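Side-chain contacts in adenosyl-chloride synthase (Thermotoga maritima, PDB 2ZBV), which probably acts on S-adenosyl-L-methionine, as a member of the SAM hydrolase and SAM-dependent halogenase family, and binds adenosine between its subunits: residues A[40-45]-A[253-258]; A[172-177]-A[181-186]. All blocks are in the same frame, centred on the assembly; numbering follows the deposited sequence.

In the fold
Contact 1 and contact 2 lie with their centres about 9 Å apart, on the same side of the chain's centre. Along the chain, segment 40-45 comes first, at the start of helix 43-54 in the N-terminal domain. The hairpin of contact 2 follows, and the turn 253-258 comes last, leading into strand 258-262. Strand 169-177 pairs with both 183-185 and 258-262 in the C-terminal sheet, and just ahead of the latter strand Gly256 and Asp257 bond to the backbone of Val174. Contact 1 ties that sheet to the other domain. Each contact also reaches an adenosine, one shared with the second subunit and the other with the third, illustrating how sites at subunit interfaces draw on both domains.

Contact 1. Residues A[40-45]-A[253-258]; sequences PFNVRK and VKEGDE. With ADN (adenosine), chain D.
Lys45 lays the end of its chain obliquely across the carboxylate of Glu255, bridging the first turn of helix 43-54 in the N-terminal domain to a type II beta turn, Lys254 to Asp257, in the C-terminal domain. The ammonium forms a salt bridge, 3.3 Å from Lys45 NZ to Glu255 OE2. Lys45 CE comes implausibly close to the carboxylate, 2.9 Å from Glu255 OE1, so the exact placing of the lysine end is doubtful. Bends at three successive side-chain torsions, the first of them chi2 at 62°, bring that end to the acid. Glu255 is extended beyond CG and puts OE2 where Val177 N also donates to it. The stronger anionic partner of Lys45 NZ is Glu39, whose carboxylate comes close to that of Glu255; the buried lysine probably offsets the repulsion between the two acids.

The helix start is fixed by Asn42, its N-cap. Asn42 OD1 accepts from Lys45 N at 2.8 Å, the donor standing 44° above the amide's carbonyl plane, so the same residue that reaches for Glu255 has its backbone held by the cap. In the turn, Gly256 has a positive phi of 101°, at which a side chain would press on the preceding carbonyl oxygen; Asp257 N closes the turn on Lys254 O at 3.2 Å.

Just before the cap, Phe41 belongs to an adenosine pocket. Pro40 CB covers one face of its ring, Leu244 of the second subunit packs on it, and Asp7, itself a partner of adenosine, accepts from Phe41 N. The ring meets the base obliquely, 3.4 Å from Phe41 CE1 to adenosine C4, and the ribose hydroxyl O2' lies in the ring plane at its edge, 3.6 Å from Phe41 CD1.

Contact 2. Residues A[172-177]-A[181-186]; sequences GEVAIV and GNVSTN. With ADN (adenosine), chain F.
Ser184 O is gripped by two successive amides, Ala175 N at 2.8 Å and Ile176 N at 3.0 Å, which defines a classic beta bulge in the antiparallel hairpin of strands 169-177 and 183-185. The first donor lies in the carbonyl plane and the second is tilted 18° from it. Beyond the bulge the pairing is regular, with Ser184 N returning a bond of 2.8 Å to Ile176 O.

At Asn186, where the chain turns a corner, a side chain takes over part of the pairing. Asn186 N donates to Glu173 O at 3.0 Å, and Asn186 OD1 accepts from Glu173 N at 2.8 Å, the donor standing above the amide plane. A chi1 of 66°, with CG between the backbone N and the carbonyl carbon, turns the amide back onto Glu173; Gly172 leaves room for OD1 where a CB would collide. With OD1 gone, as it would be with an alanine here, Glu173 N would probably lose its acceptor and a gap would be likely to open beside Gly172.

Apolar packing joins Val174 and Val183, whose side chains meet at about a right angle, 3.7 Å from Val174 CG2 to Val183 CG1, with Val253 touching both. Ser184 OG is hydrogen-bonded to Asp233 OD2, in the link between strands 228-232 and 237-242.

At the turn end, Asn182 reads the adenine of an adenosine shared with the third subunit: OD1 of Asn182 accepts from adenosine N6 at 3.2 Å, and its ND2 donates almost straight to adenosine N7 at 3.1 Å.

Contact 1. Residues A[40-45]-A[253-258]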
loop_
_atom_site.group_PDB
_atom_site.type_symbol
_atom_site.label_atom_id
_atom_site.label_comp_id
_atom_site.label_asym_id
_atom_site.label_seq_id
_atom_site.Cartn_x
_atom_site.Cartn_y
_atom_site.Cartn_z
ATOM N N PRO A 40 -14.823 2.729 3.201
ATOM C CA PRO A 40 -15.566 1.894 4.145
ATOM C C PRO A 40 -17.011 1.581 3.737
ATOM O O PRO A 40 -17.783 2.479 3.408
ATOM C CB PRO A 40 -15.492 2.697 5.440
ATOM C CG PRO A 40 -14.119 3.307 5.358
ATOM C CD PRO A 40 -14.051 3.770 3.908
ATOM N N PHE A 41 -17.345 0.293 3.758
ATOM C CA PHE A 41 -18.680 -0.211 3.438
ATOM C C PHE A 41 -19.197 0.080 2.035
ATOM O O PHE A 41 -20.347 -0.241 1.729
ATOM C CB PHE A 41 -19.712 0.331 4.447
ATOM C CG PHE A 41 -19.125 0.733 5.783
ATOM C CD1 PHE A 41 -18.364 -0.160 6.529
ATOM C CD2 PHE A 41 -19.318 2.023 6.278
ATOM C CE1 PHE A 41 -17.803 0.226 7.743
ATOM C CE2 PHE A 41 -18.763 2.420 7.498
ATOM C CZ PHE A 41 -18.002 1.517 8.231
ATOM N N ASN A 42 -18.376 0.664 1.166
ATOM C CA ASN A 42 -18.881 0.998 -0.167
ATOM C C ASN A 42 -18.922 -0.176 -1.146
ATOM O O ASN A 42 -18.076 -0.292 -2.047
ATOM C CB ASN A 42 -18.072 2.144 -0.779
ATOM C CG ASN A 42 -18.837 2.867 -1.872
ATOM O OD1 ASN A 42 -19.553 2.247 -2.650
ATOM N ND2 ASN A 42 -18.679 4.185 -1.939
ATOM N N VAL A 43 -19.923 -1.036 -0.976
ATOM C CA VAL A 43 -20.075 -2.199 -1.836
ATOM C C VAL A 43 -20.338 -1.807 -3.291
ATOM O O VAL A 43 -19.894 -2.486 -4.206
ATOM C CB VAL A 43 -21.218 -3.123 -1.329
ATOM C CG1 VAL A 43 -20.862 -3.688 0.039
ATOM C CG2 VAL A 43 -22.508 -2.349 -1.246
ATOM N N ARG A 44 -21.056 -0.713 -3.514
ATOM C CA ARG A 44 -21.326 -0.282 -4.888
ATOM C C ARG A 44 -20.015 -0.009 -5.627
ATOM O O ARG A 44 -19.828 -0.453 -6.764
ATOM C CB ARG A 44 -22.197 0.978 -4.907
ATOM C CG ARG A 44 -22.587 1.427 -6.322
ATOM C CD ARG A 44 -23.619 2.544 -6.283
ATOM N NE ARG A 44 -24.838 2.137 -5.583
ATOM C CZ ARG A 44 -25.725 1.265 -6.057
ATOM N NH1 ARG A 44 -25.541 0.699 -7.244
ATOM N NH2 ARG A 44 -26.794 0.947 -5.337
ATOM N N LYS A 45 -19.114 0.728 -4.981
ATOM C CA LYS A 45 -17.814 1.046 -5.574
ATOM C C LYS A 45 -17.010 -0.239 -5.785
ATOM O O LYS A 45 -16.428 -0.466 -6.850
ATOM C CB LYS A 45 -17.033 1.999 -4.659
ATOM C CG LYS A 45 -15.513 1.929 -4.830
ATOM C CD LYS A 45 -15.073 2.325 -6.224
ATOM C CE LYS A 45 -14.585 3.758 -6.261
ATOM N NZ LYS A 45 -13.371 3.985 -5.418
ATOM N N VAL A 253 -17.584 16.753 -8.932
ATOM C CA VAL A 253 -18.402 15.556 -8.864
ATOM C C VAL A 253 -17.792 14.487 -7.974
ATOM O O VAL A 253 -16.592 14.494 -7.703
ATOM C CB VAL A 253 -18.614 14.956 -10.277
ATOM C CG1 VAL A 253 -17.289 14.464 -10.845
ATOM C CG2 VAL A 253 -19.609 13.826 -10.215
ATOM N N LYS A 254 -18.636 13.568 -7.520
ATOM C CA LYS A 254 -18.206 12.466 -6.673
ATOM C C LYS A 254 -18.879 11.201 -7.178
ATOM O O LYS A 254 -19.815 11.260 -7.973
ATOM C CB LYS A 254 -18.609 12.720 -5.215
ATOM C CG LYS A 254 -20.103 12.958 -5.026
ATOM C CD LYS A 254 -20.447 13.264 -3.572
ATOM C CE LYS A 254 -21.930 13.595 -3.405
ATOM N NZ LYS A 254 -22.326 14.829 -4.148
ATOM N N GLU A 255 -18.398 10.057 -6.715
ATOM C CA GLU A 255 -18.961 8.781 -7.115
ATOM C C GLU A 255 -20.449 8.700 -6.787
ATOM O O GLU A 255 -20.883 9.114 -5.716
ATOM C CB GLU A 255 -18.198 7.654 -6.428
ATOM C CG GLU A 255 -16.847 7.393 -7.069
ATOM C CD GLU A 255 -15.877 6.682 -6.148
ATOM O OE1 GLU A 255 -16.338 5.901 -5.289
ATOM O OE2 GLU A 255 -14.651 6.891 -6.295
ATOM N N GLY A 256 -21.225 8.176 -7.729
ATOM C CA GLY A 256 -22.657 8.051 -7.528
ATOM C C GLY A 256 -23.451 9.142 -8.227
ATOM O O GLY A 256 -24.618 8.946 -8.568
ATOM N N ASP A 257 -22.818 10.290 -8.447
ATOM C CA ASP A 257 -23.477 11.415 -9.099
ATOM C C ASP A 257 -23.916 11.104 -10.525
ATOM O O ASP A 257 -23.190 10.462 -11.288
ATOM C CB ASP A 257 -22.551 12.633 -9.109
ATOM C CG ASP A 257 -22.357 13.231 -7.731
ATOM O OD1 ASP A 257 -22.778 12.594 -6.743
ATOM O OD2 ASP A 257 -21.776 14.334 -7.636
ATOM N N GLU A 258 -25.114 11.562 -10.875
ATOM C CA GLU A 258 -25.657 11.354 -12.210
ATOM C C GLU A 258 -24.847 12.179 -13.195
ATOM O O GLU A 258 -24.450 13.298 -12.896
ATOM C CB GLU A 258 -27.120 11.801 -12.285
ATOM C CG GLU A 258 -28.098 10.937 -11.508
ATOM C CD GLU A 258 -29.547 11.351 -11.734
ATOM O OE1 GLU A 258 -30.452 10.697 -11.172
ATOM O OE2 GLU A 258 -29.782 12.330 -12.476
HETATM O "O5'" ADN D . -15.085 -8.212 8.685
HETATM C "C5'" ADN D . -14.568 -7.189 7.827
HETATM C "C4'" ADN D . -15.682 -6.205 7.481
HETATM O "O4'" ADN D . -16.204 -5.526 8.663
HETATM C "C3'" ADN D . -15.218 -5.079 6.527
HETATM O "O3'" ADN D . -15.410 -5.458 5.165
HETATM C "C2'" ADN D . -16.078 -3.874 6.966
HETATM O "O2'" ADN D . -16.923 -3.416 5.910
HETATM C "C1'" ADN D . -16.892 -4.360 8.164
HETATM N N9 ADN D . -16.946 -3.309 9.195
HETATM C C8 ADN D . -15.886 -2.853 9.950
HETATM N N7 ADN D . -16.276 -1.917 10.761
HETATM C C5 ADN D . -17.599 -1.704 10.589
HETATM C C6 ADN D . -18.558 -0.828 11.172
HETATM N N6 ADN D . -18.184 0.069 12.164
HETATM N N1 ADN D . -19.836 -0.892 10.737
HETATM C C2 ADN D . -20.221 -1.757 9.777
HETATM N N3 ADN D . -19.351 -2.596 9.205
HETATM C C4 ADN D . -18.051 -2.602 9.576
#

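Contact 2. Residues A[172-177]-A[181-186]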
loop_
_atom_site.group_PDB
_atom_site.type_symbol
_atom_site.label_atom_id
_atom_site.label_comp_id
_atom_site.label_asym_id
_atom_site.label_seq_id
_atom_site.Cartn_x
_atom_site.Cartn_y
_atom_site.Cartn_z
ATOM N N GLY A 172 -25.863 8.258 -17.376
ATOM C CA GLY A 172 -25.199 7.280 -16.537
ATOM C C GLY A 172 -24.835 7.857 -15.186
ATOM O O GLY A 172 -25.428 8.845 -14.742
ATOM N N GLU A 173 -23.852 7.246 -14.533
ATOM C CA GLU A 173 -23.410 7.697 -13.219
ATOM C C GLU A 173 -21.901 7.568 -13.102
ATOM O O GLU A 173 -21.284 6.799 -13.832
ATOM C CB GLU A 173 -24.054 6.837 -12.129
ATOM C CG GLU A 173 -25.564 6.720 -12.235
ATOM C CD GLU A 173 -26.082 5.420 -11.652
ATOM O OE1 GLU A 173 -25.914 5.200 -10.435
ATOM O OE2 GLU A 173 -26.652 4.615 -12.420
ATOM N N VAL A 174 -21.322 8.324 -12.174
ATOM C CA VAL A 174 -19.889 8.274 -11.910
ATOM C C VAL A 174 -19.659 6.993 -11.110
ATOM O O VAL A 174 -20.229 6.812 -10.029
ATOM C CB VAL A 174 -19.428 9.480 -11.058
ATOM C CG1 VAL A 174 -17.967 9.308 -10.652
ATOM C CG2 VAL A 174 -19.609 10.775 -11.845
ATOM N N ALA A 175 -18.833 6.105 -11.645
ATOM C CA ALA A 175 -18.550 4.839 -10.982
ATOM C C ALA A 175 -17.299 4.890 -10.106
ATOM O O ALA A 175 -17.286 4.360 -8.985
ATOM C CB ALA A 175 -18.399 3.740 -12.026
ATOM N N ILE A 176 -16.251 5.531 -10.615
ATOM C CA ILE A 176 -14.988 5.607 -9.894
ATOM C C ILE A 176 -14.209 6.883 -10.174
ATOM O O ILE A 176 -14.117 7.321 -11.321
ATOM C CB ILE A 176 -14.055 4.442 -10.294
ATOM C CG1 ILE A 176 -14.734 3.098 -10.022
ATOM C CG2 ILE A 176 -12.723 4.558 -9.547
ATOM C CD1 ILE A 176 -13.988 1.919 -10.601
ATOM N N VAL A 177 -13.662 7.474 -9.118
ATOM C CA VAL A 177 -12.806 8.656 -9.243
ATOM C C VAL A 177 -11.447 8.105 -8.812
ATOM O O VAL A 177 -11.303 7.659 -7.667
ATOM C CB VAL A 177 -13.220 9.793 -8.273
ATOM C CG1 VAL A 177 -12.160 10.901 -8.278
ATOM C CG2 VAL A 177 -14.576 10.374 -8.684
ATOM N N GLY A 181 -7.928 11.918 -10.185
ATOM C CA GLY A 181 -9.118 12.744 -10.214
ATOM C C GLY A 181 -9.893 12.460 -11.487
ATOM O O GLY A 181 -10.867 13.142 -11.808
ATOM N N ASN A 182 -9.447 11.454 -12.228
ATOM C CA ASN A 182 -10.135 11.082 -13.448
ATOM C C ASN A 182 -11.496 10.551 -13.020
ATOM O O ASN A 182 -11.609 9.851 -12.009
ATOM C CB ASN A 182 -9.344 10.021 -14.210
ATOM C CG ASN A 182 -8.011 10.551 -14.718
ATOM O OD1 ASN A 182 -7.909 11.713 -15.122
ATOM N ND2 ASN A 182 -6.988 9.699 -14.717
ATOM N N VAL A 183 -12.522 10.902 -13.785
ATOM C CA VAL A 183 -13.894 10.510 -13.482
ATOM C C VAL A 183 -14.402 9.424 -14.430
ATOM O O VAL A 183 -14.800 9.715 -15.552
ATOM C CB VAL A 183 -14.824 11.749 -13.572
ATOM C CG1 VAL A 183 -16.280 11.350 -13.363
ATOM C CG2 VAL A 183 -14.404 12.780 -12.530
ATOM N N SER A 184 -14.382 8.173 -13.984
ATOM C CA SER A 184 -14.865 7.088 -14.830
ATOM C C SER A 184 -16.335 6.788 -14.548
ATOM O O SER A 184 -16.736 6.625 -13.395
ATOM C CB SER A 184 -14.045 5.823 -14.622
ATOM O OG SER A 184 -14.512 4.811 -15.496
ATOM N N THR A 185 -17.130 6.714 -15.612
ATOM C CA THR A 185 -18.560 6.451 -15.484
ATOM C C THR A 185 -18.851 4.968 -15.671
ATOM O O THR A 185 -17.937 4.163 -15.849
ATOM C CB THR A 185 -19.373 7.231 -16.544
ATOM O OG1 THR A 185 -19.133 6.668 -17.837
ATOM C CG2 THR A 185 -18.961 8.695 -16.564
ATOM N N ASN A 186 -20.133 4.620 -15.629
ATOM C CA ASN A 186 -20.561 3.242 -15.814
ATOM C C ASN A 186 -21.093 3.109 -17.235
ATOM O O ASN A 186 -21.756 2.135 -17.576
ATOM C CB ASN A 186 -21.652 2.888 -14.800
ATOM C CG ASN A 186 -22.929 3.673 -15.016
ATOM O OD1 ASN A 186 -22.905 4.802 -15.513
ATOM N ND2 ASN A 186 -24.058 3.081 -14.629
HETATM O "O5'" ADN F . -1.064 5.181 -18.012
HETATM C "C5'" ADN F . -0.688 5.521 -16.684
HETATM C "C4'" ADN F . -0.212 6.968 -16.673
HETATM O "O4'" ADN F . -1.273 7.874 -17.070
HETATM C "C3'" ADN F . 0.241 7.429 -15.272
HETATM O "O3'" ADN F . 1.632 7.212 -15.107
HETATM C "C2'" ADN F . -0.183 8.924 -15.219
HETATM O "O2'" ADN F . 0.950 9.796 -15.040
HETATM C "C1'" ADN F . -0.906 9.180 -16.548
HETATM N N9 ADN F . -2.120 9.980 -16.328
HETATM C C8 ADN F . -3.243 9.579 -15.644
HETATM N N7 ADN F . -4.126 10.530 -15.634
HETATM C C5 ADN F . -3.642 11.600 -16.302
HETATM C C6 ADN F . -4.137 12.904 -16.613
HETATM N N6 ADN F . -5.389 13.293 -16.192
HETATM N N1 ADN F . -3.355 13.744 -17.325
HETATM C C2 ADN F . -2.135 13.380 -17.742
HETATM N N3 ADN F . -1.636 12.169 -17.470
HETATM C C4 ADN F . -2.346 11.262 -16.763
#